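Local structure of botulinum neurotoxin type G (Clostridium botulinum, 3MPP) at residues W72-K77 with P424-W429; N37-L42 with F195-D200; P76-N81 with I274-L279. The protein attaches botulinum neurotoxin to the surface of host cells as its receptor-binding domain, so that the light chain can be delivered into the cytosol. The protein carries 4 engineered substitutions. One frame throughout, in Å; residues are numbered along the deposited sequence. Where two conformers were deposited one is given.

In the fold
Following the chain from its N terminus, strand 39-43 comes first, and interaction 2 pairs it with strand 195-204. This closes a loop of about 150 residues inside the N-terminal subdomain. Strand 67-74 starts within that loop and lies beside 195-204 in the same sheet. From its end, interaction 1 runs to P424-W429, closing a loop of nearly 350 residues and crossing interaction 2. Interaction 3 shares P76 and K77 and reaches I274-L279; its loop of about 190 residues nests within that of interaction 1 and also crosses interaction 2. Interactions 1 and 3 both join the N-terminal subdomain to the C-terminal one. A salt bridge from K41 to E427 links interactions 1 and 2.

Interaction 1 of 3, residues W72-K77 with P424-W429; sequences WVRTPK and PVDEGW
P76 and G428 bring the two backbones together, CA to CA 4.2 Å, and K77 N donates to G428 O at 2.9 Å. D426 to W429 form a type I turn, closed by W429 N to D426 O. R74 and D426 meet tip to tip nearby. R74 NH2 forms a salt bridge with D426 OD2 at 2.9 Å. The guanidinium and carboxylate planes stand 50° apart, and NH2 comes from above the carboxylate plane. G428 N reaches OD2 from the opposite face, also at 2.9 Å, which makes an Asx turn. N141 ND2 is a further donor to OD2, so three donors meet at this one oxygen, which would limit the rotation of the carboxylate. K77 lies across one face of W429. CG is anti to the backbone N (chi1 -176°), beside the carbonyl carbon. K77 CD lies over the ring, 3.6 Å from the centroid of the W429 six-membered ring, a CH-pi contact. K77 NZ turns away to N80, and W429 NE1 bonds to E431. The contact joins the two receptor-binding subdomains. One side is the end of strand 67-74, flanked by strands 144-150 and 195-204. The other is the loop after strand 420-423.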
loop_
_atom_site.group_PDB
_atom_site.type_symbol
_atom_site.label_atom_id
_atom_site.label_comp_id
_atom_site.label_asym_id
_atom_site.label_seq_id
_atom_site.Cartn_x
_atom_site.Cartn_y
_atom_site.Cartn_z
ATOM N N TRP A 72 9.069 5.659 -3.134
ATOM C CA TRP A 72 8.194 4.680 -2.502
ATOM C C TRP A 72 8.681 3.328 -2.969
ATOM O O TRP A 72 9.220 3.211 -4.074
ATOM C CB TRP A 72 6.749 4.883 -2.944
ATOM C CG TRP A 72 6.127 6.177 -2.515
ATOM C CD1 TRP A 72 6.587 7.447 -2.764
ATOM C CD2 TRP A 72 4.893 6.329 -1.800
ATOM N NE1 TRP A 72 5.720 8.375 -2.230
ATOM C CE2 TRP A 72 4.672 7.712 -1.633
ATOM C CE3 TRP A 72 3.963 5.426 -1.269
ATOM C CZ2 TRP A 72 3.553 8.214 -0.962
ATOM C CZ3 TRP A 72 2.842 5.932 -0.610
ATOM C CH2 TRP A 72 2.652 7.311 -0.462
ATOM N N VAL A 73 8.508 2.315 -2.128
ATOM C CA VAL A 73 8.981 0.975 -2.440
ATOM C C VAL A 73 7.899 -0.057 -2.101
ATOM O O VAL A 73 7.109 0.152 -1.178
ATOM C CB VAL A 73 10.296 0.665 -1.670
ATOM C CG1 VAL A 73 10.052 0.656 -0.165
ATOM C CG2 VAL A 73 10.906 -0.649 -2.129
ATOM N N ARG A 74 7.856 -1.151 -2.865
ATOM C CA ARG A 74 6.984 -2.291 -2.564
ATOM C C ARG A 74 7.825 -3.542 -2.627
ATOM O O ARG A 74 8.324 -3.887 -3.693
ATOM C CB ARG A 74 5.895 -2.459 -3.626
ATOM C CG ARG A 74 4.575 -1.833 -3.353
ATOM C CD ARG A 74 3.548 -2.413 -4.321
ATOM N NE ARG A 74 3.048 -3.661 -3.798
ATOM C CZ ARG A 74 2.423 -4.605 -4.495
ATOM N NH1 ARG A 74 2.199 -4.498 -5.799
ATOM N NH2 ARG A 74 2.026 -5.676 -3.853
ATOM N N THR A 75 7.986 -4.227 -1.506
ATOM C CA THR A 75 8.800 -5.430 -1.487
ATOM C C THR A 75 7.947 -6.623 -1.052
ATOM O O THR A 75 7.119 -6.501 -0.156
ATOM C CB THR A 75 10.037 -5.242 -0.553
ATOM O OG1 THR A 75 10.690 -6.492 -0.345
ATOM C CG2 THR A 75 9.624 -4.678 0.785
ATOM N N PRO A 76 8.169 -7.782 -1.675
ATOM C CA PRO A 76 7.316 -8.957 -1.459
ATOM C C PRO A 76 7.468 -9.570 -0.073
ATOM O O PRO A 76 8.528 -9.494 0.532
ATOM C CB PRO A 76 7.789 -9.958 -2.514
ATOM C CG PRO A 76 9.072 -9.411 -3.081
ATOM C CD PRO A 76 9.295 -8.035 -2.597
ATOM N N LYS A 77 6.394 -10.186 0.407
ATOM C CA LYS A 77 6.426 -10.955 1.644
ATOM C C LYS A 77 7.529 -12.008 1.563
ATOM O O LYS A 77 7.803 -12.552 0.501
ATOM C CB LYS A 77 5.087 -11.672 1.838
ATOM C CG LYS A 77 4.952 -12.437 3.142
ATOM C CD LYS A 77 3.597 -13.195 3.167
ATOM C CE LYS A 77 3.665 -14.399 4.101
ATOM N NZ LYS A 77 4.615 -15.448 3.591
ATOM N N PRO A 424 -6.800 -7.666 -3.491
ATOM C CA PRO A 424 -6.643 -8.600 -4.607
ATOM C C PRO A 424 -5.518 -9.591 -4.341
ATOM O O PRO A 424 -4.570 -9.262 -3.621
ATOM C CB PRO A 424 -6.220 -7.697 -5.771
ATOM C CG PRO A 424 -5.599 -6.457 -5.109
ATOM C CD PRO A 424 -5.995 -6.437 -3.650
ATOM N N VAL A 425 -5.611 -10.780 -4.933
ATOM C CA VAL A 425 -4.512 -11.738 -4.888
ATOM C C VAL A 425 -3.318 -11.132 -5.615
ATOM O O VAL A 425 -3.449 -10.702 -6.755
ATOM C CB VAL A 425 -4.870 -13.071 -5.585
ATOM C CG1 VAL A 425 -3.671 -14.007 -5.538
ATOM C CG2 VAL A 425 -6.093 -13.712 -4.939
ATOM N N ASP A 426 -2.161 -11.097 -4.955
ATOM C CA ASP A 426 -0.995 -10.404 -5.495
ATOM C C ASP A 426 0.179 -11.372 -5.436
ATOM O O ASP A 426 0.280 -12.147 -4.491
ATOM C CB ASP A 426 -0.698 -9.154 -4.647
ATOM C CG ASP A 426 0.452 -8.330 -5.194
ATOM O OD1 ASP A 426 0.240 -7.539 -6.144
ATOM O OD2 ASP A 426 1.569 -8.452 -4.657
ATOM N N GLU A 427 1.070 -11.323 -6.426
ATOM C CA GLU A 427 2.211 -12.246 -6.456
ATOM C C GLU A 427 3.151 -12.092 -5.278
ATOM O O GLU A 427 3.863 -13.035 -4.934
ATOM C CB GLU A 427 3.014 -12.125 -7.768
ATOM C CG GLU A 427 3.781 -10.831 -7.911
ATOM C CD GLU A 427 4.764 -10.862 -9.078
ATOM O OE1 GLU A 427 5.088 -11.960 -9.565
ATOM O OE2 GLU A 427 5.219 -9.787 -9.505
ATOM N N GLY A 428 3.179 -10.899 -4.675
ATOM C CA GLY A 428 4.069 -10.643 -3.560
ATOM C C GLY A 428 3.508 -11.114 -2.227
ATOM O O GLY A 428 4.110 -10.872 -1.187
ATOM N N TRP A 429 2.348 -11.764 -2.255
ATOM C CA TRP A 429 1.725 -12.295 -1.028
ATOM C C TRP A 429 1.035 -13.623 -1.342
ATOM O O TRP A 429 -0.043 -13.644 -1.926
ATOM C CB TRP A 429 0.689 -11.319 -0.453
ATOM C CG TRP A 429 0.164 -11.752 0.924
ATOM C CD1 TRP A 429 -0.766 -12.723 1.181
ATOM C CD2 TRP A 429 0.597 -11.261 2.208
ATOM N NE1 TRP A 429 -0.955 -12.858 2.547
ATOM C CE2 TRP A 429 -0.129 -11.971 3.197
ATOM C CE3 TRP A 429 1.503 -10.273 2.615
ATOM C CZ2 TRP A 429 0.027 -11.724 4.561
ATOM C CZ3 TRP A 429 1.665 -10.029 3.978
ATOM C CH2 TRP A 429 0.925 -10.752 4.935
#

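Interaction 2 of 3, residues N37-L42 with F195-D200; sequences NGQFKL and FVWIKD
F40 and I198 form an antiparallel hydrogen-bonded pair, with F40 N to I198 O at 2.9 Å and I198 N to F40 O at 2.8 Å. L42 and V196 form the next such pair, again bonded in both directions. The backbone N and O of all four residues therefore have partners across the contact. Between these pairs, K41 faces W197 in a non-hydrogen-bonded pair. Here K41 CA and W197 CA add CA-H...O contacts to V196 O and F40 O.

On the face with K41 and W197, the lysine lies over the aromatic rings. Its CB is 3.5 Å above the centre of the six-membered ring of W197. CG is anti to the backbone N (chi1 -175°), and the extended chain beyond it carries CE over F195. K41 NZ lies 4.6 Å from the F195 ring centroid, a cation-pi contact over the face, and has a salt bridge to E427. Q39 places its CB near W197 CE3. Its amide is held at both ends, OE1 by N33 and NE2 by N232. On the other face, I198 CB lies over one face of the F40 ring, offset toward the rim, and CG2 touches CZ at 3.6 Å.

Where the strands part, N37, poorly ordered, donates from ND2 to D200 OD1 in a long, bent bond of 3.2 Å, while a water accepts from D200 N.

Strand 39-43 lies between 30-33 and 195-204, and 195-204 is flanked by 67-74, in one sheet of the lectin-like beta sandwich. The face with L42 and V196 packs against strand 181-187 of the seven-stranded sheet.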
loop_
_atom_site.group_PDB
_atom_site.type_symbol
_atom_site.label_atom_id
_atom_site.label_comp_id
_atom_site.label_asym_id
_atom_site.label_seq_id
_atom_site.Cartn_x
_atom_site.Cartn_y
_atom_site.Cartn_z
ATOM N N ASN A 37 2.877 7.942 -12.281
ATOM C CA ASN A 37 3.828 8.407 -13.285
ATOM C C ASN A 37 5.271 7.913 -13.261
ATOM O O ASN A 37 6.176 8.740 -13.263
ATOM C CB ASN A 37 3.856 9.938 -13.283
ATOM C CG ASN A 37 4.454 10.502 -12.011
ATOM O OD1 ASN A 37 5.035 11.587 -12.009
ATOM N ND2 ASN A 37 4.324 9.756 -10.919
ATOM N N GLY A 38 5.532 6.609 -13.249
ATOM C CA GLY A 38 4.578 5.539 -13.038
ATOM C C GLY A 38 5.280 4.591 -12.057
ATOM O O GLY A 38 5.688 5.023 -10.985
ATOM N N GLN A 39 5.439 3.315 -12.402
ATOM C CA GLN A 39 6.089 2.366 -11.490
ATOM C C GLN A 39 7.054 1.456 -12.222
ATOM O O GLN A 39 6.798 1.099 -13.360
ATOM C CB GLN A 39 5.045 1.495 -10.784
ATOM C CG GLN A 39 3.914 2.279 -10.119
ATOM C CD GLN A 39 2.880 1.349 -9.471
ATOM O OE1 GLN A 39 2.937 0.117 -9.626
ATOM N NE2 GLN A 39 1.936 1.934 -8.745
ATOM N N PHE A 40 8.158 1.068 -11.576
ATOM C CA PHE A 40 9.028 0.054 -12.178
ATOM C C PHE A 40 9.443 -1.068 -11.234
ATOM O O PHE A 40 9.563 -0.877 -10.030
ATOM C CB PHE A 40 10.262 0.654 -12.901
ATOM C CG PHE A 40 11.264 1.307 -11.995
ATOM C CD1 PHE A 40 12.262 0.559 -11.383
ATOM C CD2 PHE A 40 11.247 2.683 -11.798
ATOM C CE1 PHE A 40 13.210 1.161 -10.568
ATOM C CE2 PHE A 40 12.186 3.295 -10.974
ATOM C CZ PHE A 40 13.181 2.529 -10.362
ATOM N N LYS A 41 9.671 -2.235 -11.822
ATOM C CA LYS A 41 10.011 -3.440 -11.085
ATOM C C LYS A 41 11.424 -3.894 -11.458
ATOM O O LYS A 41 11.726 -4.128 -12.631
ATOM C CB LYS A 41 9.002 -4.535 -11.437
ATOM C CG LYS A 41 9.136 -5.851 -10.669
ATOM C CD LYS A 41 8.100 -6.833 -11.262
ATOM C CE LYS A 41 8.109 -8.204 -10.641
ATOM N NZ LYS A 41 7.064 -9.050 -11.308
ATOM N N LEU A 42 12.280 -4.015 -10.454
ATOM C CA LEU A 42 13.607 -4.612 -10.617
ATOM C C LEU A 42 13.558 -6.089 -10.258
ATOM O O LEU A 42 13.162 -6.448 -9.150
ATOM C CB LEU A 42 14.616 -3.906 -9.713
ATOM C CG LEU A 42 14.778 -2.391 -9.890
ATOM C CD1 LEU A 42 15.729 -1.823 -8.856
ATOM C CD2 LEU A 42 15.266 -2.077 -11.304
ATOM N N PHE A 195 12.171 -9.537 -6.333
ATOM C CA PHE A 195 11.930 -8.326 -7.098
ATOM C C PHE A 195 11.620 -7.210 -6.123
ATOM O O PHE A 195 11.338 -7.470 -4.954
ATOM C CB PHE A 195 10.786 -8.512 -8.107
ATOM C CG PHE A 195 9.462 -8.852 -7.470
ATOM C CD1 PHE A 195 8.603 -7.847 -7.044
ATOM C CD2 PHE A 195 9.089 -10.180 -7.275
ATOM C CE1 PHE A 195 7.380 -8.157 -6.439
ATOM C CE2 PHE A 195 7.881 -10.495 -6.675
ATOM C CZ PHE A 195 7.021 -9.475 -6.256
ATOM N N VAL A 196 11.711 -5.974 -6.602
ATOM C CA VAL A 196 11.376 -4.804 -5.812
ATOM C C VAL A 196 10.650 -3.835 -6.723
ATOM O O VAL A 196 11.085 -3.623 -7.858
ATOM C CB VAL A 196 12.652 -4.078 -5.282
ATOM C CG1 VAL A 196 12.259 -3.008 -4.281
ATOM C CG2 VAL A 196 13.627 -5.063 -4.657
ATOM N N TRP A 197 9.553 -3.246 -6.245
ATOM C CA TRP A 197 8.857 -2.204 -7.011
ATOM C C TRP A 197 9.265 -0.839 -6.467
ATOM O O TRP A 197 9.379 -0.655 -5.252
ATOM C CB TRP A 197 7.319 -2.353 -6.918
ATOM C CG TRP A 197 6.726 -3.409 -7.817
ATOM C CD1 TRP A 197 6.432 -4.710 -7.490
ATOM C CD2 TRP A 197 6.333 -3.240 -9.186
ATOM N NE1 TRP A 197 5.886 -5.360 -8.583
ATOM C CE2 TRP A 197 5.808 -4.476 -9.629
ATOM C CE3 TRP A 197 6.384 -2.158 -10.087
ATOM C CZ2 TRP A 197 5.348 -4.665 -10.937
ATOM C CZ3 TRP A 197 5.921 -2.341 -11.374
ATOM C CH2 TRP A 197 5.406 -3.588 -11.791
ATOM N N ILE A 198 9.456 0.122 -7.369
ATOM C CA ILE A 198 9.807 1.490 -6.993
ATOM C C ILE A 198 8.941 2.489 -7.771
ATOM O O ILE A 198 8.613 2.254 -8.934
ATOM C CB ILE A 198 11.300 1.771 -7.284
ATOM C CG1 ILE A 198 12.184 0.964 -6.327
ATOM C CG2 ILE A 198 11.603 3.268 -7.171
ATOM C CD1 ILE A 198 13.618 0.851 -6.772
ATOM N N LYS A 199 8.568 3.594 -7.129
ATOM C CA LYS A 199 7.852 4.661 -7.806
ATOM C C LYS A 199 8.236 5.993 -7.180
ATOM O O LYS A 199 8.770 6.034 -6.075
ATOM C CB LYS A 199 6.328 4.459 -7.709
ATOM C CG LYS A 199 5.744 4.713 -6.321
ATOM C CD LYS A 199 4.208 4.644 -6.351
ATOM C CE LYS A 199 3.607 4.609 -4.953
ATOM N NZ LYS A 199 2.109 4.799 -4.971
ATOM N N ASP A 200 7.966 7.072 -7.907
ATOM C CA ASP A 200 8.187 8.429 -7.418
ATOM C C ASP A 200 9.595 8.649 -6.891
ATOM O O ASP A 200 9.758 9.193 -5.803
ATOM C CB ASP A 200 7.181 8.763 -6.309
ATOM C CG ASP A 200 5.749 8.769 -6.799
ATOM O OD1 ASP A 200 5.524 9.046 -7.995
ATOM O OD2 ASP A 200 4.845 8.505 -5.981
HETATM O O HOH W 1 6.797 7.119 -10.492
#

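Interaction 3 of 3, residues P76-N81 with I274-L279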
loop_
_atom_site.group_PDB
_atom_site.type_symbol
_atom_site.label_atom_id
_atom_site.label_comp_id
_atom_site.label_asym_id
_atom_site.label_seq_id
_atom_site.Cartn_x
_atom_site.Cartn_y
_atom_site.Cartn_z
ATOM N N PRO A 76 8.169 -7.782 -1.675
ATOM C CA PRO A 76 7.316 -8.957 -1.459
ATOM C C PRO A 76 7.468 -9.570 -0.073
ATOM O O PRO A 76 8.528 -9.494 0.532
ATOM C CB PRO A 76 7.789 -9.958 -2.514
ATOM C CG PRO A 76 9.072 -9.411 -3.081
ATOM C CD PRO A 76 9.295 -8.035 -2.597
ATOM N N LYS A 77 6.394 -10.186 0.407
ATOM C CA LYS A 77 6.426 -10.955 1.644
ATOM C C LYS A 77 7.529 -12.008 1.563
ATOM O O LYS A 77 7.803 -12.552 0.501
ATOM C CB LYS A 77 5.087 -11.672 1.838
ATOM C CG LYS A 77 4.952 -12.437 3.142
ATOM C CD LYS A 77 3.597 -13.195 3.167
ATOM C CE LYS A 77 3.665 -14.399 4.101
ATOM N NZ LYS A 77 4.615 -15.448 3.591
ATOM N N TYR A 78 8.148 -12.294 2.697
ATOM C CA TYR A 78 9.075 -13.410 2.819
ATOM C C TYR A 78 8.435 -14.717 2.346
ATOM O O TYR A 78 7.212 -14.886 2.393
ATOM C CB TYR A 78 9.483 -13.552 4.283
ATOM C CG TYR A 78 8.304 -13.454 5.243
ATOM C CD1 TYR A 78 7.486 -14.555 5.501
ATOM C CD2 TYR A 78 8.013 -12.256 5.891
ATOM C CE1 TYR A 78 6.413 -14.456 6.406
ATOM C CE2 TYR A 78 6.938 -12.151 6.766
ATOM C CZ TYR A 78 6.147 -13.244 7.013
ATOM O OH TYR A 78 5.093 -13.111 7.885
ATOM N N ASN A 79 9.250 -15.633 1.844
ATOM C CA ASN A 79 8.776 -16.991 1.620
ATOM C C ASN A 79 8.906 -17.760 2.936
ATOM O O ASN A 79 9.987 -17.823 3.533
ATOM C CB ASN A 79 9.556 -17.695 0.500
ATOM C CG ASN A 79 9.121 -17.258 -0.897
ATOM O OD1 ASN A 79 7.975 -16.850 -1.122
ATOM N ND2 ASN A 79 10.041 -17.361 -1.848
ATOM N N ASN A 80 7.795 -18.328 3.405
ATOM C CA ASN A 80 7.799 -19.033 4.686
ATOM C C ASN A 80 8.959 -20.023 4.821
ATOM O O ASN A 80 9.577 -20.104 5.865
ATOM C CB ASN A 80 6.498 -19.790 4.921
ATOM C CG ASN A 80 5.301 -18.876 5.084
ATOM O OD1 ASN A 80 5.437 -17.649 5.175
ATOM N ND2 ASN A 80 4.112 -19.474 5.110
ATOM N N ASN A 81 9.242 -20.766 3.757
ATOM C CA ASN A 81 10.252 -21.825 3.796
ATOM C C ASN A 81 11.675 -21.359 3.472
ATOM O O ASN A 81 12.601 -22.167 3.402
ATOM C CB ASN A 81 9.847 -22.985 2.876
ATOM C CG ASN A 81 9.846 -22.602 1.400
ATOM O OD1 ASN A 81 10.606 -21.736 0.967
ATOM N ND2 ASN A 81 8.999 -23.261 0.620
ATOM N N ILE A 274 8.484 -15.964 12.088
ATOM C CA ILE A 274 7.433 -15.095 11.563
ATOM C C ILE A 274 6.020 -15.493 11.993
ATOM O O ILE A 274 5.779 -16.599 12.477
ATOM C CB ILE A 274 7.500 -15.000 10.015
ATOM C CG1 ILE A 274 7.350 -16.381 9.377
ATOM C CG2 ILE A 274 8.802 -14.363 9.560
ATOM C CD1 ILE A 274 5.912 -16.735 9.046
ATOM N N ASN A 275 5.096 -14.566 11.802
ATOM C CA ASN A 275 3.676 -14.811 12.052
ATOM C C ASN A 275 2.856 -13.826 11.259
ATOM O O ASN A 275 3.198 -12.637 11.193
ATOM C CB ASN A 275 3.345 -14.638 13.536
ATOM C CG ASN A 275 1.850 -14.535 13.779
ATOM O OD1 ASN A 275 1.132 -15.533 13.712
ATOM N ND2 ASN A 275 1.370 -13.321 14.034
ATOM N N TYR A 276 1.777 -14.314 10.651
ATOM C CA TYR A 276 0.836 -13.461 9.933
ATOM C C TYR A 276 -0.534 -14.104 9.885
ATOM O O TYR A 276 -0.651 -15.327 9.898
ATOM C CB TYR A 276 1.297 -13.205 8.485
ATOM C CG TYR A 276 1.364 -14.439 7.610
ATOM C CD1 TYR A 276 0.280 -14.829 6.833
ATOM C CD2 TYR A 276 2.537 -15.204 7.537
ATOM C CE1 TYR A 276 0.344 -15.965 6.014
ATOM C CE2 TYR A 276 2.609 -16.335 6.725
ATOM C CZ TYR A 276 1.512 -16.709 5.969
ATOM O OH TYR A 276 1.590 -17.827 5.171
ATOM N N GLN A 277 -1.570 -13.276 9.788
ATOM C CA GLN A 277 -2.904 -13.789 9.515
ATOM C C GLN A 277 -3.177 -13.800 8.024
ATOM O O GLN A 277 -2.723 -12.913 7.304
ATOM C CB GLN A 277 -3.963 -12.977 10.266
ATOM C CG GLN A 277 -4.001 -13.349 11.760
ATOM C CD GLN A 277 -5.008 -12.527 12.525
ATOM O OE1 GLN A 277 -5.394 -11.438 12.092
ATOM N NE2 GLN A 277 -5.431 -13.033 13.676
ATOM N N ASN A 278 -3.906 -14.818 7.567
ATOM C CA ASN A 278 -4.315 -14.917 6.159
ATOM C C ASN A 278 -5.289 -13.816 5.722
ATOM O O ASN A 278 -6.131 -13.387 6.505
ATOM C CB ASN A 278 -4.934 -16.297 5.898
ATOM C CG ASN A 278 -3.902 -17.391 5.926
ATOM O OD1 ASN A 278 -4.002 -18.361 6.690
ATOM N ND2 ASN A 278 -2.875 -17.224 5.118
ATOM N N LEU A 279 -5.161 -13.399 4.462
ATOM C CA LEU A 279 -5.886 -12.278 3.867
ATOM C C LEU A 279 -6.911 -12.718 2.845
ATOM O O LEU A 279 -7.948 -12.069 2.651
ATOM C CB LEU A 279 -4.897 -11.356 3.141
ATOM C CG LEU A 279 -3.793 -10.780 4.030
ATOM C CD1 LEU A 279 -2.944 -9.802 3.241
ATOM C CD2 LEU A 279 -4.419 -10.090 5.252
HETATM O O HOH W 2 2.782 -17.714 2.715
HETATM O O HOH W 3 4.194 -10.836 9.116
#
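Y78 and Y276 both hold CG between the backbone N and the carbonyl carbon (chi1 45° and 64°), and their CB bonds point toward the opposing segment. K77 bends at chi4 (-66°), which places NZ beside N80.

Y78 is clasped on both faces. I274 CG2 sits over the ring centre, 3.9 Å from the centroid, and K77 CG covers the opposite face. I274 CD1 also touches Y78 CE1 at 3.5 Å. The two side chains reach toward each other tip to tip. The Y78 hydroxyl packs against Y276 CD2 at 3.3 Å. A water bridges Y78 OH to the backbone O of N275.

K77 meets the Y276 ring at about a right angle, with CE over one face, 3.7 Å from the centroid. Its NZ donates to Y78 O at 2.9 Å and to N80 OD1 at 2.8 Å. A second water accepts from NZ and also bonds Y276 OH. The ammonium is thus held by two oxygens of its own loop and a water, above the plane of the Y276 ring and outside its rim. N80 approaches Y276 tip to tip, with ND2 3.0 Å from the hydroxyl.

This is an interface between subdomains. The loop before helix 83-88, in the lectin-like N-terminal subdomain, meets the short edge strand 275-277 of the C-terminal, trefoil-family subdomain.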